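Side-chain contacts in putative alpha/beta hydrolase FOLD protein (Candidatus Nitrososphaera gargensis, PDB 5A62), which probably hydrolyses carboxylic esters, as a member of the alpha/beta hydrolase fold superfamily: residues A[155-160]-A[164-169]; A[138-143]-A[186-191]. One frame throughout, in Å; residues are numbered along the deposited sequence. Where two conformers were deposited one is given.

Contact 1: A[155-160]-A[164-169]; sequences HKLVSL and RDLFAD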
# COMPACT_ATOMS: atom_id res chain seq x y z
N HIS A 155 11.59 -12.72 -17.08
CA HIS A 155 10.31 -13.44 -16.92
C HIS A 155 9.14 -12.76 -17.58
O HIS A 155 8.24 -13.46 -18.10
CB HIS A 155 10.02 -13.67 -15.43
CG HIS A 155 10.87 -14.74 -14.83
ND1 HIS A 155 10.53 -16.08 -14.93
CD2 HIS A 155 11.97 -14.67 -14.07
CE1 HIS A 155 11.47 -16.78 -14.32
NE2 HIS A 155 12.35 -15.96 -13.79
N LYS A 156 9.12 -11.44 -17.57
CA LYS A 156 8.05 -10.68 -18.24
C LYS A 156 8.13 -10.85 -19.77
O LYS A 156 7.11 -10.89 -20.42
CB LYS A 156 8.10 -9.23 -17.89
CG LYS A 156 7.68 -9.02 -16.44
CD LYS A 156 7.70 -7.55 -16.07
CE LYS A 156 6.59 -6.77 -16.70
NZ LYS A 156 5.34 -7.09 -15.94
N LEU A 157 9.34 -10.99 -20.26
CA LEU A 157 9.55 -11.01 -21.70
C LEU A 157 9.21 -12.35 -22.31
O LEU A 157 8.95 -12.39 -23.49
CB LEU A 157 10.97 -10.62 -21.98
CG LEU A 157 11.25 -9.14 -21.84
CD1 LEU A 157 12.71 -8.78 -21.86
CD2 LEU A 157 10.55 -8.30 -22.92
N VAL A 158 9.26 -13.46 -21.59
CA VAL A 158 8.94 -14.78 -22.15
C VAL A 158 7.63 -15.36 -21.61
O VAL A 158 7.37 -15.34 -20.45
CB VAL A 158 10.05 -15.75 -21.77
CG1 VAL A 158 9.78 -17.11 -22.35
CG2 VAL A 158 11.39 -15.21 -22.21
N SER A 159 6.78 -15.91 -22.46
CA SER A 159 5.50 -16.48 -22.01
C SER A 159 5.44 -17.89 -22.61
O SER A 159 5.15 -18.10 -23.83
CB SER A 159 4.39 -15.51 -22.41
OG SER A 159 4.93 -14.16 -22.41
N LEU A 160 5.86 -18.85 -21.78
CA LEU A 160 5.87 -20.23 -22.19
C LEU A 160 4.44 -20.66 -22.39
O LEU A 160 4.12 -21.33 -23.40
CB LEU A 160 6.56 -21.06 -21.08
CG LEU A 160 8.04 -20.83 -20.96
CD1 LEU A 160 8.68 -21.83 -20.05
CD2 LEU A 160 8.70 -20.92 -22.34
N ARG A 164 2.19 -16.14 -27.44
CA ARG A 164 3.29 -15.26 -27.78
C ARG A 164 3.97 -14.57 -26.60
O ARG A 164 3.52 -14.60 -25.45
CB ARG A 164 2.85 -14.25 -28.83
CG ARG A 164 1.55 -13.55 -28.51
CD ARG A 164 0.72 -13.33 -29.77
NE ARG A 164 -0.10 -12.13 -29.63
CZ ARG A 164 -0.65 -11.45 -30.64
NH1 ARG A 164 -0.49 -11.83 -31.91
NH2 ARG A 164 -1.37 -10.36 -30.39
N ASP A 165 5.14 -14.05 -26.92
CA ASP A 165 5.93 -13.32 -25.94
C ASP A 165 5.34 -11.96 -25.82
O ASP A 165 4.53 -11.53 -26.60
CB ASP A 165 7.36 -13.22 -26.40
CG ASP A 165 8.11 -14.54 -26.24
OD1 ASP A 165 7.52 -15.51 -25.69
OD2 ASP A 165 9.29 -14.58 -26.62
N LEU A 166 5.79 -11.24 -24.80
CA LEU A 166 5.33 -9.89 -24.59
C LEU A 166 5.54 -8.98 -25.84
O LEU A 166 4.65 -8.23 -26.18
CB LEU A 166 6.10 -9.28 -23.42
CG LEU A 166 5.60 -7.92 -22.90
CD1 LEU A 166 4.15 -7.95 -22.49
CD2 LEU A 166 6.41 -7.51 -21.72
N PHE A 167 6.68 -9.06 -26.51
CA PHE A 167 6.93 -8.31 -27.74
C PHE A 167 7.31 -9.30 -28.80
O PHE A 167 8.17 -10.20 -28.55
CB PHE A 167 8.07 -7.31 -27.54
CG PHE A 167 7.82 -6.35 -26.40
CD1 PHE A 167 6.88 -5.33 -26.56
CD2 PHE A 167 8.46 -6.47 -25.20
CE1 PHE A 167 6.60 -4.47 -25.52
CE2 PHE A 167 8.17 -5.61 -24.15
CZ PHE A 167 7.22 -4.61 -24.30
N ALA A 168 6.81 -9.06 -29.98
CA ALA A 168 7.17 -9.91 -31.13
C ALA A 168 8.59 -9.64 -31.69
O ALA A 168 9.23 -10.53 -32.18
CB ALA A 168 6.16 -9.69 -32.23
N ASP A 169 9.03 -8.39 -31.57
CA ASP A 169 10.27 -7.85 -32.13
C ASP A 169 11.31 -7.76 -31.00
O ASP A 169 11.08 -7.08 -29.98
CB ASP A 169 9.91 -6.49 -32.76
CG ASP A 169 11.09 -5.82 -33.50
OD1 ASP A 169 12.28 -6.22 -33.31
OD2 ASP A 169 10.76 -4.89 -34.25
O HOH W 1 9.16 -10.33 -25.41

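Contact 2: A[138-143]-A[186-191]; sequences FRTREV and EGFVAA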
# COMPACT_ATOMS: atom_id res chain seq x y z
N PHE A 138 1.58 -9.88 -7.00
CA PHE A 138 2.20 -10.65 -5.96
C PHE A 138 3.39 -11.44 -6.47
O PHE A 138 4.43 -11.48 -5.86
CB PHE A 138 1.19 -11.60 -5.24
CG PHE A 138 0.19 -10.86 -4.39
CD1 PHE A 138 0.48 -10.52 -3.06
CD2 PHE A 138 -1.00 -10.44 -4.89
CE1 PHE A 138 -0.44 -9.83 -2.31
CE2 PHE A 138 -1.93 -9.71 -4.13
CZ PHE A 138 -1.62 -9.40 -2.82
N ARG A 139 3.23 -12.03 -7.62
CA ARG A 139 4.32 -12.84 -8.14
C ARG A 139 5.43 -12.00 -8.74
O ARG A 139 6.58 -12.35 -8.58
CB ARG A 139 3.84 -13.86 -9.16
CG ARG A 139 4.87 -14.95 -9.45
CD ARG A 139 5.05 -15.83 -8.22
NE ARG A 139 6.17 -16.76 -8.28
CZ ARG A 139 7.42 -16.45 -8.01
NH1 ARG A 139 7.76 -15.18 -7.81
NH2 ARG A 139 8.35 -17.40 -7.98
N THR A 140 5.11 -10.84 -9.35
CA THR A 140 6.18 -10.00 -9.84
C THR A 140 6.96 -9.39 -8.67
O THR A 140 8.18 -9.30 -8.72
CB THR A 140 5.72 -8.91 -10.80
OG1 THR A 140 4.74 -8.09 -10.13
CG2 THR A 140 5.09 -9.56 -12.04
N ARG A 141 6.29 -8.99 -7.58
CA ARG A 141 7.03 -8.53 -6.41
C ARG A 141 7.98 -9.62 -5.88
O ARG A 141 9.12 -9.34 -5.53
CB ARG A 141 6.10 -8.06 -5.27
CG ARG A 141 5.50 -6.68 -5.51
CD ARG A 141 4.77 -6.16 -4.27
NE ARG A 141 3.59 -6.90 -3.98
CZ ARG A 141 2.41 -6.67 -4.52
NH1 ARG A 141 2.31 -5.66 -5.36
NH2 ARG A 141 1.39 -7.45 -4.26
N GLU A 142 7.48 -10.86 -5.86
CA GLU A 142 8.28 -11.96 -5.30
C GLU A 142 9.52 -12.19 -6.17
O GLU A 142 10.62 -12.34 -5.61
CB GLU A 142 7.44 -13.21 -5.27
CG GLU A 142 8.18 -14.41 -4.71
CD GLU A 142 7.34 -15.69 -4.64
OE1 GLU A 142 6.13 -15.70 -5.00
OE2 GLU A 142 7.95 -16.74 -4.26
N VAL A 143 9.33 -12.17 -7.49
CA VAL A 143 10.53 -12.28 -8.33
C VAL A 143 11.50 -11.10 -8.14
O VAL A 143 12.71 -11.24 -8.03
CB VAL A 143 10.18 -12.43 -9.82
CG1 VAL A 143 11.47 -12.46 -10.65
CG2 VAL A 143 9.35 -13.65 -10.04
N GLU A 186 13.05 -1.72 -4.60
CA GLU A 186 12.20 -1.04 -3.58
C GLU A 186 11.24 -0.16 -4.31
O GLU A 186 10.06 -0.07 -3.91
CB GLU A 186 13.01 -0.30 -2.52
CG GLU A 186 13.89 0.68 -3.10
CD GLU A 186 15.31 0.13 -3.62
OE1 GLU A 186 15.73 -1.11 -3.97
OE2 GLU A 186 16.14 1.15 -3.67
N GLY A 187 11.61 0.47 -5.41
CA GLY A 187 10.70 1.30 -6.15
C GLY A 187 9.63 0.52 -6.84
O GLY A 187 8.47 1.00 -6.91
N PHE A 188 9.93 -0.61 -7.46
CA PHE A 188 8.92 -1.44 -8.08
C PHE A 188 7.92 -1.90 -7.04
O PHE A 188 6.70 -1.82 -7.28
CB PHE A 188 9.62 -2.64 -8.74
CG PHE A 188 8.62 -3.54 -9.42
CD1 PHE A 188 8.11 -3.24 -10.67
CD2 PHE A 188 8.20 -4.71 -8.81
CE1 PHE A 188 7.16 -4.07 -11.25
CE2 PHE A 188 7.26 -5.52 -9.40
CZ PHE A 188 6.74 -5.18 -10.56
N VAL A 189 8.42 -2.45 -5.94
CA VAL A 189 7.56 -2.94 -4.89
C VAL A 189 6.65 -1.85 -4.38
O VAL A 189 5.43 -2.02 -4.31
CB VAL A 189 8.36 -3.60 -3.79
CG1 VAL A 189 7.48 -3.95 -2.63
CG2 VAL A 189 9.02 -4.87 -4.35
N ALA A 190 7.18 -0.68 -4.05
CA ALA A 190 6.38 0.37 -3.50
C ALA A 190 5.33 0.85 -4.48
O ALA A 190 4.21 1.19 -4.08
CB ALA A 190 7.21 1.52 -3.10
N ALA A 191 5.63 0.95 -5.74
CA ALA A 191 4.70 1.47 -6.72
C ALA A 191 3.51 0.53 -6.87
O ALA A 191 2.36 0.94 -6.96
CB ALA A 191 5.37 1.78 -8.01

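Contact 1: A[155-160]-A[164-169]
The isobutyl end of L157 overlaps the rim of the F167 ring, its CD2 lying near the ring plane at 3.6 Å from F167 CD2. This contact closes the loop between helices 149-157 and 170-180, in the helical cap inserted between strands 116-122 and 212-218 of the alpha/beta hydrolase fold: the first helix ends at L157, and the chain doubles back before the second. The CB of L157 faces away from 164-169, yet CG stands beside the backbone N (chi1 -76°), a position from which CD2 swings back to the phenyl edge. L166 covers one face of the same ring with its CG, 3.7 Å above the plane and toward the rim, while its CB packs against K156 O at 3.6 Å. Helix 170-180 adds A173, F176 and R177 around L157, and I252 and E253 touch F167, so the loop packs against helices 170-180 and 250-253. A water also joins the two backbones, donating to L157 O at 2.8 Å and accepting from F167 N at 3.0 Å; a carbonyl left at the helix end is thus satisfied. Past the helix end, S159 N points almost straight (168°) at D165 OD1, but at 3.3 Å the hydrogen bond is weak. Beside it, CB of S159 rests 3.3 Å from R164 O.

Contact 2: A[138-143]-A[186-191]
The F188 ring meets helix 136-147 through its edge: T140 OG1 lies in the ring plane, 3.6 Å from F188 CZ, and R141 N also lies near that plane, 4.0 Å from F188 CE2. A second ring, F138, has one face covered from within its own helix by R141, whose NH2 sits 3.4 Å above the ring centre. The side chains of T140 and F188 cross at about a right angle. T140 turns its hydroxyl between backbone N and carbonyl carbon (chi1 57°), where OG1 also makes a weak hydrogen bond to H137 O. Next to this pair, the aliphatic part of R141 runs across V189, with CD 3.9 Å from V189 CG1. A bend at chi3 (-68°) turns the guanidinium away from the valine and back over F138, and NH1 hydrogen-bonds to T192 OG1, one helical turn after F188. Segments 138-143 and 186-191 run nearly antiparallel (162°), their axes approaching to 9.8 Å. M149 and L152 of helix 149-157 pack on F188, and T73 and T69 of the second subunit touch R141 and V189, so this buried seam of the helical cap, inserted between strands 116-122 and 212-218, lies between a third cap helix and the subunit interface.

Contacts 1 and 2 belong to the same helical insertion, their centres about 19 Å apart, and contact 1 lies within the chain loop that contact 2 closes. They are joined where successive helices 136-147 and 149-157 meet: H155 CD2 packs 4.1 Å from V143 CG1. Contact 2 is a buried helix-helix seam, made of a ring edge beside a hydroxyl and of arginine methylenes against a valine, with the second subunit beside it. Contact 1 is partly buried and more peripheral, its centre about 22 Å from the centre of the chain, against about 17 Å for contact 2. Its chemistry changes accordingly, with a bridging water and backbone atoms joining a small leucine and phenylalanine cluster.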